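Local coordinates for protein acetylornithine aminotransferase (Aquifex aeolicus, PDB 2EH6) that catalyses the pyridoxal-phosphate-dependent transfer of an amino group from N(2)-acetyl-L-ornithine to 2-oxoglutarate in arginine biosynthesis, at residues 345-348 with 349-352; 55-58 with 59-63. All coordinates share one frame; numbering follows the deposited sequence.

Contact 1 (345-348 with 349-352); sequences CTAG and KVLR
A tight beta hairpin joins strand 341-346 to strand 350-353, and its closing pair is Thr346 and Val350. The two residues bond each other twice through the backbone: Thr346 N reaches Val350 O at 2.8 Å in a nearly straight bond, and Val350 N returns to Thr346 O at 2.9 Å. Between them Ala347, Gly348 and Lys349 make the reversal. Lys349 N bonds to Ala347 O at 2.7 Å, approaching from above the carbonyl plane. With phi/psi of 71°/-46° at Gly348, this is a classic gamma turn centred on the glycine.

The side chains of Thr346 and Val350 stand side by side on one face of the hairpin. OG1 of Thr346 is anti to the backbone nitrogen (chi1 -164°) and bonds to the carbonyl oxygen of Glu184, while CG2 is turned to the partner strand. That methyl lies 3.6 Å from Val350 O and also covers one face of the Arg352 guanidinium, with Thr346 CG2 4.2 Å from Arg352 NE. Ala347 CB extends the apolar patch, meeting Val350 CG2 at 4.1 Å.

Arg352 is buried, and its guanidinium is held by residues outside the turn: NH2 bonds to Asn344 OD1, from the same hairpin strand as Thr346, and NH1 makes a weak bond to Gln215 OE1. The other face carries the non-hydrogen-bonded pair, where Cys345 CB and Leu351 CD2 approach loosely at 4.4 Å; Cys345 is also tied to Cys329 by a disulfide.

Gln215 lines the cofactor pocket, and the Arg352 side chain comes within about 6 Å of the bound pyridoxal phosphate, nearest atoms. The arrangement is thus a two-stranded antiparallel hairpin with a three-residue turn, set in a mixed sheet, whose buried arginine is consistent with a second-shell place behind Gln215 at the cofactor site.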
ATOM      1  N   CYS A 345     -12.317   2.816 -20.651  1.00 34.91           N
ATOM      2  CA  CYS A 345     -13.500   3.666 -20.644  1.00 36.31           C
ATOM      3  C   CYS A 345     -13.725   4.159 -19.225  1.00 37.08           C
ATOM      4  O   CYS A 345     -13.837   3.363 -18.294  1.00 35.41           O
ATOM      5  CB  CYS A 345     -14.723   2.880 -21.120  1.00 37.62           C
ATOM      6  SG  CYS A 345     -16.315   3.776 -21.051  1.00 41.44           S
ATOM      7  N   THR A 346     -13.789   5.475 -19.063  1.00 36.89           N
ATOM      8  CA  THR A 346     -13.992   6.051 -17.746  1.00 37.84           C
ATOM      9  C   THR A 346     -15.002   7.197 -17.823  1.00 38.06           C
ATOM     10  O   THR A 346     -15.310   7.689 -18.911  1.00 38.60           O
ATOM     11  CB  THR A 346     -12.643   6.551 -17.166  1.00 38.65           C
ATOM     12  OG1 THR A 346     -12.777   6.761 -15.755  1.00 39.34           O
ATOM     13  CG2 THR A 346     -12.209   7.847 -17.840  1.00 36.99           C
ATOM     14  N   ALA A 347     -15.521   7.608 -16.670  1.00 37.74           N
ATOM     15  CA  ALA A 347     -16.504   8.685 -16.613  1.00 38.48           C
ATOM     16  C   ALA A 347     -17.656   8.365 -17.561  1.00 38.74           C
ATOM     17  O   ALA A 347     -18.280   9.258 -18.129  1.00 38.90           O
ATOM     18  CB  ALA A 347     -15.859  10.016 -16.989  1.00 37.32           C
ATOM     19  N   GLY A 348     -17.909   7.071 -17.737  1.00 39.76           N
ATOM     20  CA  GLY A 348     -18.990   6.617 -18.590  1.00 39.86           C
ATOM     21  C   GLY A 348     -18.838   6.795 -20.089  1.00 40.21           C
ATOM     22  O   GLY A 348     -19.107   5.864 -20.845  1.00 39.65           O
ATOM     23  N   LYS A 349     -18.406   7.973 -20.530  1.00 40.17           N
ATOM     24  CA  LYS A 349     -18.284   8.231 -21.961  1.00 40.40           C
ATOM     25  C   LYS A 349     -16.901   8.646 -22.450  1.00 39.32           C
ATOM     26  O   LYS A 349     -16.734   8.975 -23.620  1.00 39.37           O
ATOM     27  CB  LYS A 349     -19.293   9.309 -22.367  1.00 43.30           C
ATOM     28  CG  LYS A 349     -20.734   8.986 -22.009  1.00 47.09           C
ATOM     29  CD  LYS A 349     -21.651  10.164 -22.313  1.00 50.38           C
ATOM     30  CE  LYS A 349     -23.077   9.886 -21.862  1.00 51.95           C
ATOM     31  NZ  LYS A 349     -23.933  11.099 -21.975  1.00 53.22           N
ATOM     32  N   VAL A 350     -15.909   8.627 -21.571  1.00 38.01           N
ATOM     33  CA  VAL A 350     -14.571   9.031 -21.969  1.00 36.03           C
ATOM     34  C   VAL A 350     -13.608   7.872 -22.154  1.00 35.01           C
ATOM     35  O   VAL A 350     -13.313   7.139 -21.208  1.00 32.32           O
ATOM     36  CB  VAL A 350     -13.947  10.007 -20.939  1.00 36.13           C
ATOM     37  CG1 VAL A 350     -12.556  10.433 -21.395  1.00 36.94           C
ATOM     38  CG2 VAL A 350     -14.842  11.232 -20.772  1.00 37.22           C
ATOM     39  N   LEU A 351     -13.134   7.695 -23.382  1.00 33.57           N
ATOM     40  CA  LEU A 351     -12.152   6.658 -23.654  1.00 33.20           C
ATOM     41  C   LEU A 351     -10.840   7.275 -23.200  1.00 32.40           C
ATOM     42  O   LEU A 351     -10.492   8.379 -23.619  1.00 31.38           O
ATOM     43  CB  LEU A 351     -12.089   6.335 -25.149  1.00 31.72           C
ATOM     44  CG  LEU A 351     -13.178   5.406 -25.687  1.00 33.88           C
ATOM     45  CD1 LEU A 351     -13.026   5.273 -27.191  1.00 32.41           C
ATOM     46  CD2 LEU A 351     -13.069   4.042 -25.018  1.00 32.85           C
ATOM     47  N   ARG A 352     -10.129   6.577 -22.324  1.00 32.14           N
ATOM     48  CA  ARG A 352      -8.861   7.070 -21.808  1.00 32.91           C
ATOM     49  C   ARG A 352      -7.726   6.242 -22.396  1.00 32.54           C
ATOM     50  O   ARG A 352      -7.816   5.017 -22.457  1.00 33.91           O
ATOM     51  CB  ARG A 352      -8.855   6.984 -20.274  1.00 31.52           C
ATOM     52  CG  ARG A 352      -7.526   7.333 -19.630  1.00 33.39           C
ATOM     53  CD  ARG A 352      -7.620   7.376 -18.107  1.00 34.83           C
ATOM     54  NE  ARG A 352      -8.316   6.219 -17.547  1.00 35.41           N
ATOM     55  CZ  ARG A 352      -8.309   5.898 -16.257  1.00 35.80           C
ATOM     56  NH1 ARG A 352      -7.635   6.644 -15.387  1.00 34.21           N
ATOM     57  NH2 ARG A 352      -8.987   4.840 -15.830  1.00 35.08           N
TER

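Contact 2 (55-58 with 59-63); sequences EQVE and KLLHV
Gln56 O receives two backbone donors as helix 47-59 gives way to loop, Lys59 N from above the carbonyl plane and Leu60 N at 2.9 Å in a nearly linear C=O...N arrangement. The Gln56 side chain then grips the departing chain as well. CG is anti to the backbone nitrogen (chi1 -168°) and the bend at chi2 brings the amide round to Leu60, where NE2 bonds to Leu60 O at 2.8 Å. The bond is straight (167°), uses a lone pair in the carbonyl plane and lies close to the plane of the glutamine amide, whose OE1 accepts from Arg279. Replacing Gln56 with an alanine would probably leave Leu60 O without this donor and Arg279 without its amide partner.

One residue earlier in the helix, the methylene chain of Lys59 crosses the carboxylate of Glu55, with Lys59 CD 3.2 Å from Glu55 OE2. The charged ends stay beyond salt-bridge distance; Glu55 OE1 pairs with Arg279. Leu61 CD2 meets Val57 CG2 at 4.0 Å.

Gln56, Val57 and Leu60 pack on the start of helix 275-308, Leu60 also touches Trp71 of helix 70-81, and Val57 meets Leu53 of the second subunit.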
ATOM      1  N   GLU A  55      18.725  -8.805 -10.658  1.00 32.73           N
ATOM      2  CA  GLU A  55      19.939  -8.659  -9.865  1.00 34.30           C
ATOM      3  C   GLU A  55      19.565  -8.349  -8.410  1.00 32.65           C
ATOM      4  O   GLU A  55      20.162  -8.887  -7.480  1.00 31.33           O
ATOM      5  CB  GLU A  55      20.803  -7.536 -10.450  1.00 38.39           C
ATOM      6  CG  GLU A  55      22.314  -7.710 -10.291  1.00 46.71           C
ATOM      7  CD  GLU A  55      22.878  -6.993  -9.073  1.00 52.02           C
ATOM      8  OE1 GLU A  55      22.470  -5.838  -8.824  1.00 53.43           O
ATOM      9  OE2 GLU A  55      23.741  -7.575  -8.377  1.00 54.58           O
ATOM     10  N   GLN A  56      18.561  -7.496  -8.219  1.00 29.88           N
ATOM     11  CA  GLN A  56      18.137  -7.117  -6.872  1.00 29.16           C
ATOM     12  C   GLN A  56      17.498  -8.286  -6.133  1.00 28.64           C
ATOM     13  O   GLN A  56      17.776  -8.520  -4.958  1.00 27.82           O
ATOM     14  CB  GLN A  56      17.150  -5.941  -6.935  1.00 29.06           C
ATOM     15  CG  GLN A  56      16.874  -5.291  -5.577  1.00 28.03           C
ATOM     16  CD  GLN A  56      18.151  -4.843  -4.885  1.00 28.56           C
ATOM     17  OE1 GLN A  56      18.901  -4.032  -5.420  1.00 30.02           O
ATOM     18  NE2 GLN A  56      18.405  -5.373  -3.696  1.00 26.14           N
ATOM     19  N   VAL A  57      16.633  -9.019  -6.822  1.00 29.06           N
ATOM     20  CA  VAL A  57      15.968 -10.161  -6.213  1.00 30.98           C
ATOM     21  C   VAL A  57      16.979 -11.156  -5.641  1.00 30.64           C
ATOM     22  O   VAL A  57      16.718 -11.795  -4.627  1.00 30.50           O
ATOM     23  CB  VAL A  57      15.064 -10.874  -7.236  1.00 30.89           C
ATOM     24  CG1 VAL A  57      14.702 -12.254  -6.740  1.00 34.56           C
ATOM     25  CG2 VAL A  57      13.804 -10.046  -7.471  1.00 30.47           C
ATOM     26  N   GLU A  58      18.134 -11.278  -6.288  1.00 33.11           N
ATOM     27  CA  GLU A  58      19.166 -12.212  -5.831  1.00 34.55           C
ATOM     28  C   GLU A  58      19.894 -11.733  -4.585  1.00 34.20           C
ATOM     29  O   GLU A  58      20.459 -12.539  -3.843  1.00 34.05           O
ATOM     30  CB  GLU A  58      20.218 -12.436  -6.924  1.00 37.88           C
ATOM     31  CG  GLU A  58      19.711 -13.079  -8.194  1.00 44.72           C
ATOM     32  CD  GLU A  58      20.810 -13.227  -9.234  1.00 48.36           C
ATOM     33  OE1 GLU A  58      21.845 -13.849  -8.916  1.00 50.38           O
ATOM     34  OE2 GLU A  58      20.641 -12.718 -10.365  1.00 50.66           O
ATOM     35  N   LYS A  59      19.875 -10.424  -4.364  1.00 33.77           N
ATOM     36  CA  LYS A  59      20.580  -9.813  -3.239  1.00 34.58           C
ATOM     37  C   LYS A  59      19.766  -9.464  -2.002  1.00 33.53           C
ATOM     38  O   LYS A  59      20.080  -9.906  -0.897  1.00 33.09           O
ATOM     39  CB  LYS A  59      21.273  -8.533  -3.708  1.00 36.48           C
ATOM     40  CG  LYS A  59      22.337  -8.730  -4.773  1.00 39.99           C
ATOM     41  CD  LYS A  59      22.832  -7.382  -5.292  1.00 42.91           C
ATOM     42  CE  LYS A  59      23.366  -6.504  -4.167  1.00 43.33           C
ATOM     43  NZ  LYS A  59      23.766  -5.155  -4.663  1.00 48.24           N
ATOM     44  N   LEU A  60      18.731  -8.652  -2.186  1.00 31.71           N
ATOM     45  CA  LEU A  60      17.932  -8.204  -1.055  1.00 28.81           C
ATOM     46  C   LEU A  60      16.559  -7.705  -1.491  1.00 27.15           C
ATOM     47  O   LEU A  60      16.451  -6.878  -2.395  1.00 25.75           O
ATOM     48  CB  LEU A  60      18.691  -7.071  -0.359  1.00 32.41           C
ATOM     49  CG  LEU A  60      18.313  -6.619   1.039  1.00 34.54           C
ATOM     50  CD1 LEU A  60      18.463  -7.788   1.999  1.00 34.65           C
ATOM     51  CD2 LEU A  60      19.226  -5.457   1.453  1.00 34.92           C
ATOM     52  N   LEU A  61      15.511  -8.194  -0.837  1.00 25.60           N
ATOM     53  CA  LEU A  61      14.156  -7.774  -1.174  1.00 24.59           C
ATOM     54  C   LEU A  61      13.600  -6.733  -0.202  1.00 24.82           C
ATOM     55  O   LEU A  61      12.917  -5.787  -0.606  1.00 23.95           O
ATOM     56  CB  LEU A  61      13.213  -8.980  -1.165  1.00 24.46           C
ATOM     57  CG  LEU A  61      13.381 -10.069  -2.230  1.00 25.34           C
ATOM     58  CD1 LEU A  61      12.379 -11.185  -1.959  1.00 24.74           C
ATOM     59  CD2 LEU A  61      13.168  -9.480  -3.611  1.00 25.09           C
ATOM     60  N   HIS A  62      13.901  -6.924   1.075  1.00 24.65           N
ATOM     61  CA  HIS A  62      13.327  -6.146   2.170  1.00 25.26           C
ATOM     62  C   HIS A  62      14.197  -6.202   3.432  1.00 27.10           C
ATOM     63  O   HIS A  62      14.663  -7.253   3.849  1.00 25.09           O
ATOM     64  CB  HIS A  62      11.935  -6.704   2.472  1.00 24.61           C
ATOM     65  CG  HIS A  62      11.383  -6.043   3.709  1.00 23.82           C
ATOM     66  ND1 HIS A  62      10.732  -4.853   3.691  1.00 23.80           N
ATOM     67  CD2 HIS A  62      11.423  -6.508   5.028  1.00 23.07           C
ATOM     68  CE1 HIS A  62      10.385  -4.610   4.970  1.00 22.35           C
ATOM     69  NE2 HIS A  62      10.785  -5.583   5.792  1.00 23.87           N
ATOM     70  N   VAL A  63      14.456  -5.037   4.062  1.00 26.90           N
ATOM     71  CA  VAL A  63      15.076  -5.057   5.395  1.00 27.93           C
ATOM     72  C   VAL A  63      14.259  -4.281   6.454  1.00 27.34           C
ATOM     73  O   VAL A  63      14.457  -4.420   7.653  1.00 27.33           O
ATOM     74  CB  VAL A  63      16.480  -4.447   5.273  1.00 28.30           C
ATOM     75  CG1 VAL A  63      17.315  -5.233   4.262  1.00 32.06           C
ATOM     76  CG2 VAL A  63      16.371  -3.003   4.828  1.00 28.98           C
TER

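Overall arrangement
Two local contacts illustrate how chain reversals and helix exits are fixed differently according to their place. Their centres lie about 39 Å apart on opposite sides of the chain's centre, and they share no helix or strand. Both are partly buried, but contact 1 is about 17 Å from the chain's centre and contact 2 about 26 Å, measured between centres. Contact 1 is sheet chemistry, with paired strands, a disulfide and an arginine facing the cofactor region, all within one subunit. Contact 2 is helix-end chemistry, in which a side-chain amide holds the departing chain in addition to backbone bonds and acidic side chains are paired, Glu55 with Arg279 of its own chain and Glu58 with Lys54 of the second subunit.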